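Local coordinates for possible adhesin (PDB 4WA0), which probably mediates attachment of the thermophilic bacterium to cellulose, this chain being the C-terminal beta-helix domain of a tapirin, at residues G151-L156 with G172-L177; T145-D150 with S166-N171. All coordinates share one frame; numbering follows the deposited sequence. Where two conformers were deposited one is given.

Following the chain from the N terminus, strand 145-149 passes through a short turn into strand 153-156, and one coil later strand 166-170 passes into strand 174-177. The partners are offset by 21 residues in both contacts, the length of one beta-helix coil here. Interaction 2 closes first, when 166-171 lies down beside 145-150; interaction 1 follows as 172-177 reaches 151-156. The segments alternate, so the contacts cross. They belong to different parallel sheets of the helix that meet at this corner. Inside it, Val154 CG2 lies 3.6 Å from Val148 CG2. Strand 161-164, between the segments, belongs to a third face.

Interaction 1 (G151-L156 with G172-L177)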
ATOM      1  N   GLY A 151     -14.453 -15.742 -15.663  1.00 12.03           N
ATOM      2  CA  GLY A 151     -15.028 -14.478 -16.009  1.00 12.23           C
ATOM      3  C   GLY A 151     -14.114 -13.274 -16.007  1.00 12.39           C
ATOM      4  O   GLY A 151     -14.537 -12.182 -16.429  1.00 13.51           O
ATOM      5  N   ALA A 152     -12.873 -13.484 -15.518  1.00 10.95           N
ATOM      6  CA  ALA A 152     -11.872 -12.472 -15.484  1.00 10.84           C
ATOM      7  C   ALA A 152     -11.496 -12.093 -16.897  1.00 10.72           C
ATOM      8  O   ALA A 152     -11.620 -12.925 -17.815  1.00 10.48           O
ATOM      9  CB  ALA A 152     -10.674 -12.916 -14.679  1.00 11.11           C
ATOM     10  N   THR A 153     -11.068 -10.866 -17.096  1.00 10.65           N
ATOM     11  CA  THR A 153     -10.453 -10.440 -18.345  1.00 11.57           C
ATOM     12  C   THR A 153      -9.081  -9.762 -18.144  1.00 10.86           C
ATOM     13  O   THR A 153      -8.826  -9.168 -17.099  1.00 10.25           O
ATOM     14  CB  THR A 153     -11.315  -9.517 -19.245  1.00 12.83           C
ATOM     15  OG1 THR A 153     -11.440  -8.200 -18.719  1.00 14.05           O
ATOM     16  CG2 THR A 153     -12.752 -10.083 -19.314  1.00 14.08           C
ATOM     17  N   VAL A 154      -8.261  -9.818 -19.177  1.00 12.01           N
ATOM     18  CA  VAL A 154      -6.987  -9.106 -19.250  1.00 11.37           C
ATOM     19  C   VAL A 154      -6.942  -8.420 -20.613  1.00 12.69           C
ATOM     20  O   VAL A 154      -7.220  -9.032 -21.667  1.00 12.85           O
ATOM     21  CB  VAL A 154      -5.752 -10.016 -19.048  1.00 13.30           C
ATOM     22  CG1 VAL A 154      -4.500  -9.223 -19.282  1.00 13.87           C
ATOM     23  CG2 VAL A 154      -5.725 -10.621 -17.620  1.00 14.12           C
ATOM     24  N   THR A 155      -6.589  -7.149 -20.574  1.00 12.09           N
ATOM     25  CA  THR A 155      -6.415  -6.311 -21.772  1.00 12.63           C
ATOM     26  C   THR A 155      -5.004  -5.852 -21.871  1.00 12.91           C
ATOM     27  O   THR A 155      -4.482  -5.245 -20.919  1.00 13.08           O
ATOM     28  CB  THR A 155      -7.368  -5.122 -21.774  1.00 13.28           C
ATOM     29  OG1 THR A 155      -8.710  -5.599 -21.746  1.00 14.54           O
ATOM     30  CG2 THR A 155      -7.228  -4.308 -23.028  1.00 14.48           C
ATOM     31  N   LEU A 156      -4.358  -6.144 -23.014  1.00 12.15           N
ATOM     32  CA  LEU A 156      -3.002  -5.659 -23.291  1.00 12.38           C
ATOM     33  C   LEU A 156      -3.187  -4.423 -24.171  1.00 13.76           C
ATOM     34  O   LEU A 156      -3.647  -4.520 -25.317  1.00 14.10           O
ATOM     35  CB  LEU A 156      -2.085  -6.767 -23.910  1.00 14.63           C
ATOM     36  CG  LEU A 156      -2.211  -8.131 -23.124  1.00 15.16           C
ATOM     37  CD1 LEU A 156      -1.240  -9.146 -23.761  1.00 18.19           C
ATOM     38  CD2 LEU A 156      -1.904  -7.938 -21.653  1.00 15.33           C
ATOM     39  N   GLY A 172     -15.248 -18.678 -19.507  1.00 15.83           N
ATOM     40  CA  GLY A 172     -15.894 -17.411 -19.792  1.00 16.29           C
ATOM     41  C   GLY A 172     -15.027 -16.174 -19.654  1.00 15.31           C
ATOM     42  O   GLY A 172     -15.525 -15.129 -19.396  1.00 16.27           O
ATOM     43  N   SER A 173     -13.718 -16.354 -19.821  1.00 13.29           N
ATOM     44  CA  SER A 173     -12.704 -15.336 -19.671  1.00 12.60           C
ATOM     45  C   SER A 173     -12.153 -14.987 -21.010  1.00 12.41           C
ATOM     46  O   SER A 173     -12.359 -15.687 -22.005  1.00 12.51           O
ATOM     47  CB  SER A 173     -11.639 -15.833 -18.737  1.00 14.51           C
ATOM     48  OG  SER A 173     -12.143 -15.808 -17.418  1.00 14.25           O
ATOM     49  N   ARG A 174     -11.441 -13.882 -21.038  0.66 12.83           N
ATOM     50  CA  ARG A 174     -10.904 -13.342 -22.304  0.66 14.32           C
ATOM     51  C   ARG A 174      -9.571 -12.699 -22.054  0.66 13.37           C
ATOM     52  O   ARG A 174      -9.329 -12.178 -20.951  0.66 11.82           O
ATOM     53  CB  ARG A 174     -11.783 -12.232 -22.910  0.66 15.62           C
ATOM     54  CG  ARG A 174     -13.063 -12.712 -23.573  0.66 21.00           C
ATOM     55  CD  ARG A 174     -13.726 -11.515 -24.280  0.66 24.50           C
ATOM     56  NE  ARG A 174     -14.105 -10.460 -23.337  0.66 29.58           N
ATOM     57  CZ  ARG A 174     -14.476  -9.228 -23.669  0.66 35.52           C
ATOM     58  NH1 ARG A 174     -14.550  -8.858 -24.959  0.66 32.11           N
ATOM     59  NH2 ARG A 174     -14.788  -8.358 -22.692  0.66 36.29           N
ATOM     60  N   LEU A 175      -8.729 -12.789 -23.077  1.00 12.14           N
ATOM     61  CA  LEU A 175      -7.489 -12.008 -23.126  1.00 13.37           C
ATOM     62  C   LEU A 175      -7.625 -11.171 -24.402  1.00 14.40           C
ATOM     63  O   LEU A 175      -7.867 -11.748 -25.500  1.00 14.35           O
ATOM     64  CB  LEU A 175      -6.215 -12.842 -23.111  1.00 14.74           C
ATOM     65  CG  LEU A 175      -4.937 -12.056 -23.502  1.00 17.82           C
ATOM     66  CD1 LEU A 175      -4.550 -11.215 -22.363  1.00 19.60           C
ATOM     67  CD2 LEU A 175      -3.794 -13.029 -23.748  1.00 21.01           C
ATOM     68  N   ILE A 176      -7.519  -9.833 -24.256  1.00 12.83           N
ATOM     69  CA  ILE A 176      -7.712  -8.904 -25.358  1.00 12.20           C
ATOM     70  C   ILE A 176      -6.416  -8.209 -25.704  1.00 13.47           C
ATOM     71  O   ILE A 176      -5.759  -7.639 -24.788  1.00 12.58           O
ATOM     72  CB  ILE A 176      -8.781  -7.876 -24.987  1.00 14.48           C
ATOM     73  CG1 ILE A 176     -10.075  -8.600 -24.618  1.00 18.39           C
ATOM     74  CG2 ILE A 176      -8.955  -6.872 -26.144  1.00 15.08           C
ATOM     75  CD1 ILE A 176     -10.826  -8.015 -23.442  1.00 22.86           C
ATOM     76  N   LEU A 177      -6.003  -8.275 -26.980  1.00 12.75           N
ATOM     77  CA  LEU A 177      -4.847  -7.498 -27.443  1.00 14.04           C
ATOM     78  C   LEU A 177      -5.335  -6.317 -28.265  1.00 14.52           C
ATOM     79  O   LEU A 177      -6.149  -6.479 -29.168  1.00 13.70           O
ATOM     80  CB  LEU A 177      -3.911  -8.272 -28.312  1.00 14.45           C
ATOM     81  CG  LEU A 177      -2.886  -9.189 -27.685  1.00 18.27           C
ATOM     82  CD1 LEU A 177      -3.581 -10.406 -27.129  1.00 20.60           C
ATOM     83  CD2 LEU A 177      -1.770  -9.604 -28.629  1.00 17.92           C
TER
HETATM   84  O   HOH W   1     -14.950 -12.560 -19.812  1.00 37.48           O
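Ser173 OG accepts a hydrogen bond from Gly151 N of the preceding coil over 2.9 Å, although the bond is bent (138° at the hydrogen). Its one proton may go weakly to Ala152 O of that coil or to Arg170 O of its own, and the choice is not settled. OG is anti to the carbonyl carbon (chi1 -74°), beside its own backbone N. A water links the two stacked turns, donating to Gly172 O and weakly to Gly151 O.

Beyond the turn the strands run nearly parallel. Val154 O accepts from Ile176 N at 2.7 Å, and Leu156 N reaches Ile176 O at 2.7 Å with an almost straight 174° N-H.

On the buried face, Leu175 CD1 meets Val154 CG1 at 3.7 Å and Leu156 CG at 3.9 Å. On the opposite face Ile176 CD1 touches Thr155 OG1 at 3.6 Å. Thr153 OG1 is hydrogen-bonded to Asn133 OD1. The pair is an inner rung of a parallel beta-helix sheet: 153-156 bonds onward to 132-136, while strand 197-199 follows 174-177.

Interaction 2 (T145-D150 with S166-N171); sequences TLEVID and SLVVRN
Arg170 lies alongside Ile149, both side chains pointing the same way: Ile149 CG2 touches Arg170 CG at 3.6 Å and lies over the centre of one guanidinium face. Arg170 CG stands between its backbone N and carbonyl carbon (chi1 58°), and the chain then runs extended to NE. The guanidinium has one hydrogen bond within this pair of segments; its acidic neighbours act at longer range. Arg170 NH1 donates to Asn171 OD1 over 2.8 Å; that oxygen is close to the guanidinium plane, whereas NH1 lies above the plane of the amide. Glu147 OE2 forms a long salt bridge to Arg170 NH2 at 3.7 Å, well out of the guanidinium plane, with no N-H aimed at it, so attraction between charges carries it. Asp150 OD1 is farther from NH1 and probably contributes to the local field; Asp150, Arg170 and Asn171 also meet a crystal neighbour.

Val168 uses both its N-H and its C=O, Val168 N donating to Leu146 O at 3.0 Å and Val168 O accepting from Val148 N at 2.8 Å, the pattern of a parallel pair, which sets the register. Val168 CG2 meets Thr145 CG2 at 4.1 Å. That threonine methyl, anti to the backbone N, also rests near Ser166 O, while Thr145 OG1 contacts Ser166 CB at 3.6 Å.

The other face is apolar and buried: Leu146 and Leu167 lie side by side, Leu146 CD2 to Leu167 CD1 at 3.9 Å, as stacked leucines of the beta-helix interior. The strands diverge by just 7°. Strand 145-149 bonds on its other side to 125-128, whereas 166-170 is the outermost strand of this sheet within the chain; there Val169 N is hydrogen-bonded to Thr193 OG1 in helix 191-195.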
ATOM      1  N   THR A 145       2.845 -18.492 -15.009  1.00 12.17           N
ATOM      2  CA  THR A 145       1.683 -18.560 -15.793  1.00 10.93           C
ATOM      3  C   THR A 145       0.817 -17.324 -15.544  1.00 12.00           C
ATOM      4  O   THR A 145       0.650 -16.922 -14.395  1.00 12.55           O
ATOM      5  CB  THR A 145       0.852 -19.838 -15.468  1.00 12.86           C
ATOM      6  OG1 THR A 145       1.677 -21.029 -15.651  1.00 14.00           O
ATOM      7  CG2 THR A 145      -0.470 -19.909 -16.257  1.00 13.19           C
ATOM      8  N   LEU A 146       0.236 -16.813 -16.592  1.00 11.32           N
ATOM      9  CA  LEU A 146      -0.859 -15.839 -16.565  1.00  9.52           C
ATOM     10  C   LEU A 146      -2.136 -16.689 -16.733  1.00 10.05           C
ATOM     11  O   LEU A 146      -2.385 -17.250 -17.792  1.00 11.31           O
ATOM     12  CB  LEU A 146      -0.702 -14.804 -17.659  1.00 10.53           C
ATOM     13  CG  LEU A 146      -1.864 -13.802 -17.825  1.00 11.13           C
ATOM     14  CD1 LEU A 146      -2.160 -13.066 -16.538  1.00 13.38           C
ATOM     15  CD2 LEU A 146      -1.660 -12.811 -19.008  1.00 11.75           C
ATOM     16  N   GLU A 147      -2.934 -16.783 -15.678  1.00 11.11           N
ATOM     17  CA  GLU A 147      -4.143 -17.620 -15.620  1.00 11.45           C
ATOM     18  C   GLU A 147      -5.308 -16.662 -15.480  1.00 10.17           C
ATOM     19  O   GLU A 147      -5.379 -15.872 -14.513  1.00 11.94           O
ATOM     20  CB  GLU A 147      -4.072 -18.550 -14.389  1.00 13.73           C
ATOM     21  CG  GLU A 147      -5.294 -19.413 -14.340  1.00 17.13           C
ATOM     22  CD  GLU A 147      -5.260 -20.462 -13.240  1.00 22.40           C
ATOM     23  OE1 GLU A 147      -4.279 -20.477 -12.454  1.00 25.41           O
ATOM     24  OE2 GLU A 147      -6.254 -21.226 -13.180  1.00 28.68           O
ATOM     25  N   VAL A 148      -6.246 -16.735 -16.394  1.00  9.67           N
ATOM     26  CA  VAL A 148      -7.386 -15.826 -16.474  1.00  9.31           C
ATOM     27  C   VAL A 148      -8.664 -16.649 -16.578  1.00  9.76           C
ATOM     28  O   VAL A 148      -8.928 -17.252 -17.635  1.00 10.77           O
ATOM     29  CB  VAL A 148      -7.264 -14.857 -17.678  1.00  8.97           C
ATOM     30  CG1 VAL A 148      -8.297 -13.739 -17.648  1.00  9.91           C
ATOM     31  CG2 VAL A 148      -5.857 -14.235 -17.838  1.00  9.24           C
ATOM     32  N   ILE A 149      -9.400 -16.761 -15.491  1.00 10.39           N
ATOM     33  CA  ILE A 149     -10.514 -17.739 -15.400  1.00 11.05           C
ATOM     34  C   ILE A 149     -11.799 -17.160 -14.797  1.00 11.91           C
ATOM     35  O   ILE A 149     -11.787 -16.134 -14.075  1.00 10.95           O
ATOM     36  CB  ILE A 149     -10.100 -19.047 -14.669  1.00 11.24           C
ATOM     37  CG1 ILE A 149      -9.881 -18.880 -13.162  1.00 11.04           C
ATOM     38  CG2 ILE A 149      -8.846 -19.648 -15.356  1.00 11.45           C
ATOM     39  CD1 ILE A 149      -9.697 -20.155 -12.428  1.00 11.65           C
ATOM     40  N   ASP A 150     -12.882 -17.902 -15.017  1.00 11.60           N
ATOM     41  CA  ASP A 150     -14.105 -17.711 -14.271  1.00 11.94           C
ATOM     42  C   ASP A 150     -14.676 -16.309 -14.476  1.00 12.50           C
ATOM     43  O   ASP A 150     -15.387 -15.759 -13.583  1.00 15.32           O
ATOM     44  CB  ASP A 150     -13.905 -18.037 -12.784  1.00 12.00           C
ATOM     45  CG  ASP A 150     -13.512 -19.477 -12.525  1.00 12.78           C
ATOM     46  OD1 ASP A 150     -13.654 -20.387 -13.405  1.00 13.91           O
ATOM     47  OD2 ASP A 150     -13.044 -19.766 -11.403  1.00 13.90           O
ATOM     48  N   SER A 166       3.546 -19.058 -19.704  0.57 13.85           N
ATOM     49  CA  SER A 166       2.380 -19.828 -20.097  0.57 14.31           C
ATOM     50  C   SER A 166       1.131 -18.991 -19.880  0.57 13.89           C
ATOM     51  O   SER A 166       1.121 -18.066 -19.050  0.57 15.31           O
ATOM     52  CB  SER A 166       2.276 -21.093 -19.217  0.57 15.05           C
ATOM     53  OG  SER A 166       3.339 -21.997 -19.493  0.57 17.37           O
ATOM     54  N   LEU A 167       0.100 -19.345 -20.641  1.00 13.14           N
ATOM     55  CA  LEU A 167      -1.180 -18.683 -20.619  1.00 12.49           C
ATOM     56  C   LEU A 167      -2.287 -19.677 -20.516  1.00 11.47           C
ATOM     57  O   LEU A 167      -2.291 -20.685 -21.269  1.00 12.75           O
ATOM     58  CB  LEU A 167      -1.333 -17.864 -21.875  1.00 11.70           C
ATOM     59  CG  LEU A 167      -2.640 -17.086 -21.988  1.00 11.32           C
ATOM     60  CD1 LEU A 167      -2.862 -16.007 -20.929  1.00 11.28           C
ATOM     61  CD2 LEU A 167      -2.812 -16.557 -23.398  1.00 11.89           C
ATOM     62  N   VAL A 168      -3.223 -19.471 -19.569  1.00 10.97           N
ATOM     63  CA  VAL A 168      -4.398 -20.264 -19.473  1.00 11.92           C
ATOM     64  C   VAL A 168      -5.565 -19.312 -19.389  1.00 11.90           C
ATOM     65  O   VAL A 168      -5.585 -18.414 -18.479  1.00 12.24           O
ATOM     66  CB  VAL A 168      -4.346 -21.173 -18.228  1.00 13.62           C
ATOM     67  CG1 VAL A 168      -5.667 -21.832 -17.993  1.00 16.17           C
ATOM     68  CG2 VAL A 168      -3.199 -22.196 -18.304  1.00 15.47           C
ATOM     69  N   VAL A 169      -6.535 -19.490 -20.271  1.00 11.78           N
ATOM     70  CA  VAL A 169      -7.755 -18.686 -20.247  1.00 11.13           C
ATOM     71  C   VAL A 169      -8.958 -19.632 -20.449  1.00 14.05           C
ATOM     72  O   VAL A 169      -9.030 -20.384 -21.446  1.00 14.49           O
ATOM     73  CB  VAL A 169      -7.773 -17.612 -21.381  1.00 10.35           C
ATOM     74  CG1 VAL A 169      -9.058 -16.790 -21.331  1.00 10.72           C
ATOM     75  CG2 VAL A 169      -6.549 -16.710 -21.352  1.00 10.79           C
ATOM     76  N   ARG A 170      -9.890 -19.619 -19.513  1.00 13.40           N
ATOM     77  CA  ARG A 170     -11.022 -20.557 -19.561  1.00 15.15           C
ATOM     78  C   ARG A 170     -12.179 -20.064 -18.760  1.00 13.82           C
ATOM     79  O   ARG A 170     -12.051 -19.141 -18.010  1.00 13.90           O
ATOM     80  CB  ARG A 170     -10.572 -21.951 -19.071  1.00 18.71           C
ATOM     81  CG  ARG A 170      -9.999 -22.039 -17.717  1.00 18.20           C
ATOM     82  CD  ARG A 170      -9.848 -23.512 -17.319  1.00 22.34           C
ATOM     83  NE  ARG A 170      -9.175 -23.669 -16.070  1.00 19.90           N
ATOM     84  CZ  ARG A 170      -9.725 -23.479 -14.880  1.00 20.68           C
ATOM     85  NH1 ARG A 170     -11.028 -23.184 -14.747  1.00 19.96           N
ATOM     86  NH2 ARG A 170      -8.968 -23.629 -13.817  1.00 23.60           N
ATOM     87  N   ASN A 171     -13.320 -20.752 -18.856  1.00 13.41           N
ATOM     88  CA  ASN A 171     -14.453 -20.476 -18.075  1.00 14.29           C
ATOM     89  C   ASN A 171     -15.008 -19.057 -18.250  1.00 15.42           C
ATOM     90  O   ASN A 171     -15.215 -18.320 -17.281  1.00 15.36           O
ATOM     91  CB  ASN A 171     -14.190 -20.816 -16.624  1.00 15.26           C
ATOM     92  CG  ASN A 171     -14.375 -22.265 -16.333  1.00 16.22           C
ATOM     93  OD1 ASN A 171     -13.415 -23.051 -16.278  1.00 16.71           O
ATOM     94  ND2 ASN A 171     -15.630 -22.660 -16.143  1.00 18.54           N
TER